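Local structure of esterase Rv0045c (Mycobacterium tuberculosis, 6WYN) at residues 103-108 with 323-328; 84-89 with 143-148. The protein hydrolyses carboxylic esters, preferring short, straight-chain acyl groups of about four atoms, and is likely involved in ester and lipid metabolism. One frame throughout, in Å; residues are numbered along the deposited sequence.

Contact 1 of 2, residues 103-108 with 323-328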
ATOM      1  N   VAL A 103       4.179 -12.977   4.315  1.00 12.85           N
ATOM      2  CA  VAL A 103       4.479 -14.439   4.373  1.00 14.32           C
ATOM      3  C   VAL A 103       5.957 -14.600   4.752  1.00 16.31           C
ATOM      4  O   VAL A 103       6.274 -15.362   5.688  1.00 17.28           O
ATOM      5  CB  VAL A 103       4.087 -15.121   3.047  1.00 14.09           C
ATOM      6  CG1 VAL A 103       4.685 -16.535   2.870  1.00 17.22           C
ATOM      7  CG2 VAL A 103       2.581 -15.213   2.958  1.00 14.77           C
ATOM      8  N   GLY A 104       6.853 -13.828   4.132  1.00 16.24           N
ATOM      9  CA  GLY A 104       8.283 -13.873   4.475  1.00 16.43           C
ATOM     10  C   GLY A 104       8.590 -13.406   5.865  1.00 17.24           C
ATOM     11  O   GLY A 104       9.540 -13.955   6.511  1.00 16.79           O
ATOM     12  N   LEU A 105       7.948 -12.347   6.324  1.00 15.63           N
ATOM     13  CA  LEU A 105       8.273 -11.822   7.661  1.00 18.06           C
ATOM     14  C   LEU A 105       7.805 -12.772   8.771  1.00 19.73           C
ATOM     15  O   LEU A 105       8.445 -12.785   9.853  1.00 20.22           O
ATOM     16  CB  LEU A 105       7.632 -10.452   7.763  1.00 20.66           C
ATOM     17  CG  LEU A 105       7.991  -9.641   8.985  1.00 21.79           C
ATOM     18  CD1 LEU A 105       9.473  -9.309   8.978  1.00 24.01           C
ATOM     19  CD2 LEU A 105       7.136  -8.379   9.028  1.00 23.57           C
ATOM     20  N   GLY A 106       6.699 -13.493   8.566  1.00 19.72           N
ATOM     21  CA  GLY A 106       6.212 -14.463   9.561  1.00 21.99           C
ATOM     22  C   GLY A 106       5.656 -13.816  10.815  1.00 20.88           C
ATOM     23  O   GLY A 106       5.584 -14.473  11.801  1.00 20.60           O
ATOM     24  N   GLU A 107       5.259 -12.552  10.793  1.00 21.59           N
ATOM     25  CA  GLU A 107       4.642 -11.882  11.954  1.00 21.29           C
ATOM     26  C   GLU A 107       3.118 -11.758  11.789  1.00 20.49           C
ATOM     27  O   GLU A 107       2.586 -11.533  10.704  1.00 18.67           O
ATOM     28  CB  GLU A 107       5.249 -10.494  12.115  1.00 26.04           C
ATOM     29  CG  GLU A 107       6.727 -10.543  12.394  1.00 34.17           C
ATOM     30  CD  GLU A 107       7.059 -11.133  13.753  1.00 39.80           C
ATOM     31  OE1 GLU A 107       6.426 -10.696  14.742  1.00 38.61           O
ATOM     32  OE2 GLU A 107       7.898 -12.079  13.799  1.00 49.13           O
ATOM     33  N   PRO A 108       2.346 -11.760  12.888  1.00 20.79           N
ATOM     34  CA  PRO A 108       0.928 -11.377  12.794  1.00 19.74           C
ATOM     35  C   PRO A 108       0.776  -9.931  12.291  1.00 16.94           C
ATOM     36  O   PRO A 108       1.473  -9.006  12.743  1.00 15.16           O
ATOM     37  CB  PRO A 108       0.381 -11.568  14.213  1.00 19.78           C
ATOM     38  CG  PRO A 108       1.626 -11.589  15.104  1.00 22.42           C
ATOM     39  CD  PRO A 108       2.766 -12.128  14.254  1.00 20.66           C
ATOM     40  N   ILE A 323      14.556  -5.342   5.883  1.00 15.60           N
ATOM     41  CA  ILE A 323      14.529  -3.989   6.496  1.00 15.87           C
ATOM     42  C   ILE A 323      13.415  -3.948   7.541  1.00 15.84           C
ATOM     43  O   ILE A 323      13.596  -3.329   8.601  1.00 18.15           O
ATOM     44  CB  ILE A 323      14.294  -2.892   5.441  1.00 16.80           C
ATOM     45  CG1 ILE A 323      15.506  -2.731   4.528  1.00 17.91           C
ATOM     46  CG2 ILE A 323      13.902  -1.584   6.121  1.00 16.28           C
ATOM     47  CD1 ILE A 323      15.147  -2.151   3.182  1.00 17.77           C
ATOM     48  N   VAL A 324      12.243  -4.487   7.226  1.00 16.40           N
ATOM     49  CA  VAL A 324      11.116  -4.414   8.197  1.00 17.48           C
ATOM     50  C   VAL A 324      11.484  -5.258   9.425  1.00 17.73           C
ATOM     51  O   VAL A 324      11.220  -4.808  10.551  1.00 15.79           O
ATOM     52  CB  VAL A 324       9.799  -4.871   7.546  1.00 18.70           C
ATOM     53  CG1 VAL A 324       8.723  -5.114   8.606  1.00 19.95           C
ATOM     54  CG2 VAL A 324       9.359  -3.851   6.510  1.00 18.92           C
ATOM     55  N   ARG A 325      12.077  -6.430   9.205  1.00 20.16           N
ATOM     56  CA  ARG A 325      12.539  -7.296  10.318  1.00 25.28           C
ATOM     57  C   ARG A 325      13.485  -6.510  11.237  1.00 25.07           C
ATOM     58  O   ARG A 325      13.326  -6.633  12.480  1.00 24.64           O
ATOM     59  CB  ARG A 325      13.191  -8.584   9.809  1.00 29.04           C
ATOM     60  CG  ARG A 325      13.334  -9.584  10.951  1.00 32.92           C
ATOM     61  CD  ARG A 325      13.821 -10.921  10.471  1.00 38.97           C
ATOM     62  NE  ARG A 325      12.751 -11.691   9.852  1.00 42.08           N
ATOM     63  CZ  ARG A 325      12.805 -12.196   8.626  1.00 47.01           C
ATOM     64  NH1 ARG A 325      13.870 -11.994   7.862  1.00 44.06           N
ATOM     65  NH2 ARG A 325      11.779 -12.884   8.158  1.00 53.94           N
ATOM     66  N   GLY A 326      14.369  -5.686  10.659  1.00 24.31           N
ATOM     67  CA  GLY A 326      15.355  -4.869  11.400  1.00 25.40           C
ATOM     68  C   GLY A 326      14.668  -3.844  12.276  1.00 29.39           C
ATOM     69  O   GLY A 326      15.059  -3.672  13.431  1.00 29.42           O
ATOM     70  N   VAL A 327      13.602  -3.236  11.777  1.00 29.84           N
ATOM     71  CA  VAL A 327      12.839  -2.198  12.509  1.00 28.88           C
ATOM     72  C   VAL A 327      12.135  -2.855  13.679  1.00 30.67           C
ATOM     73  O   VAL A 327      12.093  -2.234  14.749  1.00 32.57           O
ATOM     74  CB  VAL A 327      11.825  -1.539  11.567  1.00 30.90           C
ATOM     75  CG1 VAL A 327      10.783  -0.745  12.341  1.00 31.57           C
ATOM     76  CG2 VAL A 327      12.550  -0.691  10.533  1.00 32.62           C
ATOM     77  N   LEU A 328      11.573  -4.044  13.462  1.00 29.31           N
ATOM     78  CA  LEU A 328      10.947  -4.862  14.530  1.00 34.64           C
ATOM     79  C   LEU A 328      12.021  -5.252  15.567  1.00 40.47           C
ATOM     80  O   LEU A 328      11.634  -5.566  16.683  1.00 42.31           O
ATOM     81  CB  LEU A 328      10.301  -6.105  13.904  1.00 34.43           C
ATOM     82  CG  LEU A 328       8.835  -5.975  13.472  1.00 36.88           C
ATOM     83  CD1 LEU A 328       8.547  -4.654  12.767  1.00 41.27           C
ATOM     84  CD2 LEU A 328       8.449  -7.140  12.588  1.00 35.44           C
TER
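Leu105, in the last turn of helix 99-105, fits its forked end against helix 317-328 to make the tight part of the contact. Both helices pack on one face of the alpha/beta-hydrolase sheet, where Leu328 rests on Phe150. The CG of Leu105 stands anti to the backbone N (chi1 -172°), which carries the two methyls toward helix 317-328. CD2 lies 3.7 Å from Val324 CG1, the two side chains crossing at about a right angle, and meets Leu328 CD2 tip to tip at 4.0 Å. CD1 turns the other way and rests 3.9 Å from CB of Arg325, whose chain slides past the leucine in the opposite direction. Branched aliphatic residues, each with methyls on more than one side, suit this buried seam.

Toward solvent the contact turns polar, through the partly exposed Arg325 and Glu107. Arg325 bends at chi3 (-78°) and brings NH2 to 3.0 Å from Gly104 O, the oxygen lying at the guanidinium edge, while NH1 forms a salt bridge with Glu322. Glu107 lends only its methylene, CG being 3.8 Å from Leu328 CD2; its OE1 pairs with Arg84. Gly106, the first residue after helix 99-105, easily takes positive phi (70°), and the chain leaves the helix there. The chemistry implies an apolar seam between two helices, with charged residues giving it carbon and keeping their charges paired at its border.

Contact 2 of 2, residues 84-89 with 143-148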
ATOM      1  N   ARG A  84       0.897  -7.415  14.974  1.00 20.50           N
ATOM      2  CA  ARG A  84       2.072  -6.606  15.387  1.00 22.73           C
ATOM      3  C   ARG A  84       2.304  -5.443  14.401  1.00 20.15           C
ATOM      4  O   ARG A  84       2.817  -4.407  14.834  1.00 19.21           O
ATOM      5  CB  ARG A  84       3.356  -7.445  15.380  1.00 31.07           C
ATOM      6  CG  ARG A  84       3.642  -8.322  16.590  1.00 41.93           C
ATOM      7  CD  ARG A  84       5.113  -8.774  16.602  1.00 46.37           C
ATOM      8  NE  ARG A  84       6.020  -7.725  17.073  1.00 53.45           N
ATOM      9  CZ  ARG A  84       7.358  -7.773  17.071  1.00 56.25           C
ATOM     10  NH1 ARG A  84       8.000  -8.830  16.599  1.00 54.17           N
ATOM     11  NH2 ARG A  84       8.049  -6.740  17.531  1.00 58.08           N
ATOM     12  N   VAL A  85       1.969  -5.606  13.112  1.00 15.23           N
ATOM     13  CA  VAL A  85       2.293  -4.605  12.071  1.00 14.43           C
ATOM     14  C   VAL A  85       1.050  -4.327  11.252  1.00 12.40           C
ATOM     15  O   VAL A  85       0.353  -5.275  10.889  1.00 10.95           O
ATOM     16  CB  VAL A  85       3.407  -5.123  11.152  1.00 15.01           C
ATOM     17  CG1 VAL A  85       3.878  -4.036  10.209  1.00 15.70           C
ATOM     18  CG2 VAL A  85       4.568  -5.686  11.979  1.00 18.10           C
ATOM     19  N   ILE A  86       0.840  -3.076  10.951  1.00 10.59           N
ATOM     20  CA  ILE A  86      -0.169  -2.632   9.963  1.00 10.49           C
ATOM     21  C   ILE A  86       0.529  -2.248   8.668  1.00 10.08           C
ATOM     22  O   ILE A  86       1.490  -1.481   8.737  1.00 10.13           O
ATOM     23  CB  ILE A  86      -0.955  -1.459  10.556  1.00 10.88           C
ATOM     24  CG1 ILE A  86      -1.608  -1.821  11.891  1.00 11.99           C
ATOM     25  CG2 ILE A  86      -1.963  -0.986   9.541  1.00 11.76           C
ATOM     26  CD1 ILE A  86      -1.976  -0.595  12.723  1.00 12.54           C
ATOM     27  N   PHE A  87       0.016  -2.708   7.534  1.00  9.98           N
ATOM     28  CA  PHE A  87       0.540  -2.391   6.195  1.00  9.86           C
ATOM     29  C   PHE A  87      -0.539  -1.634   5.425  1.00 10.15           C
ATOM     30  O   PHE A  87      -1.701  -2.114   5.428  1.00 10.85           O
ATOM     31  CB  PHE A  87       0.920  -3.677   5.468  1.00  9.75           C
ATOM     32  CG  PHE A  87       2.114  -4.405   6.014  1.00 10.17           C
ATOM     33  CD1 PHE A  87       1.975  -5.375   6.984  1.00 10.16           C
ATOM     34  CD2 PHE A  87       3.383  -4.151   5.502  1.00 10.21           C
ATOM     35  CE1 PHE A  87       3.075  -6.081   7.466  1.00 10.96           C
ATOM     36  CE2 PHE A  87       4.486  -4.816   6.011  1.00 10.03           C
ATOM     37  CZ  PHE A  87       4.332  -5.789   6.969  1.00 10.70           C
ATOM     38  N   LEU A  88      -0.158  -0.531   4.789  1.00  9.60           N
ATOM     39  CA  LEU A  88      -1.047   0.299   3.944  1.00 10.42           C
ATOM     40  C   LEU A  88      -0.444   0.378   2.550  1.00 10.40           C
ATOM     41  O   LEU A  88       0.638   0.957   2.412  1.00 10.77           O
ATOM     42  CB  LEU A  88      -1.217   1.670   4.582  1.00 10.52           C
ATOM     43  CG  LEU A  88      -1.651   1.643   6.054  1.00 12.05           C
ATOM     44  CD1 LEU A  88      -1.844   3.042   6.586  1.00 13.36           C
ATOM     45  CD2 LEU A  88      -2.994   0.926   6.214  1.00 13.48           C
ATOM     46  N   HIS A  89      -1.141  -0.167   1.565  1.00 10.19           N
ATOM     47  CA  HIS A  89      -0.725  -0.161   0.143  1.00 10.32           C
ATOM     48  C   HIS A  89      -0.775   1.226  -0.522  1.00 11.29           C
ATOM     49  O   HIS A  89      -1.232   2.243   0.067  1.00 11.76           O
ATOM     50  CB  HIS A  89      -1.637  -1.132  -0.606  1.00 10.36           C
ATOM     51  CG  HIS A  89      -3.059  -0.692  -0.643  1.00 11.43           C
ATOM     52  ND1 HIS A  89      -3.505   0.264  -1.543  1.00 11.62           N
ATOM     53  CD2 HIS A  89      -4.145  -1.116   0.063  1.00 11.25           C
ATOM     54  CE1 HIS A  89      -4.817   0.423  -1.357  1.00 12.70           C
ATOM     55  NE2 HIS A  89      -5.225  -0.429  -0.413  1.00 12.65           N
ATOM     56  N   GLU A 143      -9.988  -0.902  16.744  1.00 23.17           N
ATOM     57  CA  GLU A 143     -10.751  -2.161  16.965  1.00 21.72           C
ATOM     58  C   GLU A 143      -9.875  -3.359  16.544  1.00 20.94           C
ATOM     59  O   GLU A 143      -9.747  -4.262  17.330  1.00 18.25           O
ATOM     60  CB  GLU A 143     -12.082  -2.106  16.195  1.00 24.16           C
ATOM     61  CG  GLU A 143     -12.853  -3.434  16.110  1.00 26.32           C
ATOM     62  CD  GLU A 143     -14.109  -3.522  15.209  1.00 27.96           C
ATOM     63  OE1 GLU A 143     -14.602  -4.700  14.956  1.00 22.70           O
ATOM     64  OE2 GLU A 143     -14.610  -2.443  14.732  1.00 27.28           O
ATOM     65  N   LEU A 144      -9.331  -3.381  15.320  1.00 17.51           N
ATOM     66  CA  LEU A 144      -8.718  -4.608  14.746  1.00 17.27           C
ATOM     67  C   LEU A 144      -7.193  -4.728  15.014  1.00 19.30           C
ATOM     68  O   LEU A 144      -6.660  -5.857  14.887  1.00 21.72           O
ATOM     69  CB  LEU A 144      -9.036  -4.627  13.249  1.00 17.78           C
ATOM     70  CG  LEU A 144     -10.517  -4.764  12.896  1.00 18.76           C
ATOM     71  CD1 LEU A 144     -10.744  -4.594  11.408  1.00 19.04           C
ATOM     72  CD2 LEU A 144     -11.046  -6.127  13.353  1.00 19.96           C
ATOM     73  N   ALA A 145      -6.468  -3.657  15.347  1.00 18.87           N
ATOM     74  CA  ALA A 145      -4.999  -3.718  15.508  1.00 18.28           C
ATOM     75  C   ALA A 145      -4.536  -2.746  16.590  1.00 21.49           C
ATOM     76  O   ALA A 145      -3.638  -1.943  16.358  1.00 20.63           O
ATOM     77  CB  ALA A 145      -4.336  -3.421  14.181  1.00 18.00           C
ATOM     78  N   PRO A 146      -5.154  -2.765  17.791  1.00 24.34           N
ATOM     79  CA  PRO A 146      -4.787  -1.829  18.849  1.00 24.85           C
ATOM     80  C   PRO A 146      -3.349  -2.009  19.373  1.00 25.87           C
ATOM     81  O   PRO A 146      -2.762  -1.060  19.852  1.00 26.12           O
ATOM     82  CB  PRO A 146      -5.815  -2.147  19.959  1.00 25.68           C
ATOM     83  CG  PRO A 146      -6.236  -3.573  19.700  1.00 24.61           C
ATOM     84  CD  PRO A 146      -6.253  -3.666  18.188  1.00 24.15           C
ATOM     85  N   GLY A 147      -2.776  -3.201  19.287  1.00 25.38           N
ATOM     86  CA  GLY A 147      -1.419  -3.395  19.840  1.00 26.83           C
ATOM     87  C   GLY A 147      -0.326  -3.372  18.782  1.00 26.30           C
ATOM     88  O   GLY A 147       0.747  -3.813  19.093  1.00 24.53           O
ATOM     89  N   ALA A 148      -0.601  -3.003  17.534  1.00 25.92           N
ATOM     90  CA  ALA A 148       0.457  -2.929  16.501  1.00 32.11           C
ATOM     91  C   ALA A 148       1.175  -1.580  16.653  1.00 36.00           C
ATOM     92  O   ALA A 148       0.621  -0.551  16.222  1.00 44.73           O
ATOM     93  CB  ALA A 148      -0.112  -3.121  15.112  1.00 30.36           C
TER
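Ile86 points from strand 85-88 of the alpha/beta-hydrolase sheet toward the turn that follows helix 130-144, and there it meets the methyls of Ala145 and Ala148. The helix belongs to a beta-alpha-beta crossover from strand 109-112 to the parallel strand 150-154, with strand 85-88 lying between the two; the type I beta turn from Ala145 to Ala148 leads into the second. Both alanines direct CB toward strand 85-88, so the two methyls converge on one isoleucine branch. That branch is placed by chi1 of -57°, which sets CG1 anti to the carbonyl carbon: CG1 lies 3.8 Å from Ala148 CB and 3.9 Å from Ala145 CB, and CD1 continues alongside the same pair. A beta-branched residue suits the strand, and alanine suits the turn because a single methyl lets the backbone come close to the sheet.

Arg84 and Val85 face the other way. The arginine side chain runs away from the turn to Glu107, and the residue meets the turn through its backbone. Its carbonyl is buried here without a polar partner in the model. Ala148 crowds this oxygen with carbon: its CA makes a C-H...O contact with Arg84 O at 3.2 Å, with an angle of 122° at the hydrogen.

Overall arrangement
The centres of contact 1 and contact 2 lie about 13 Å apart, and their segments alternate along the chain: 84-89, 103-108, 143-148, then 323-328. They lie on opposite faces of the sheet with strand 85-88 between them: Val85 and Phe87 face the side of helices 99-105 and 317-328, and Ile86 the turn after helix 130-144. The contacts touch where Pro108 O accepts a probable hydrogen bond from Arg84 N, 2.8 Å away, and where Leu328 CD1 approaches Val85 CG2. Both are packing away from the annotated catalytic residues; contact 1 fastens helix 317-328 to helix 99-105, and contact 2 seats that turn on strand 85-88.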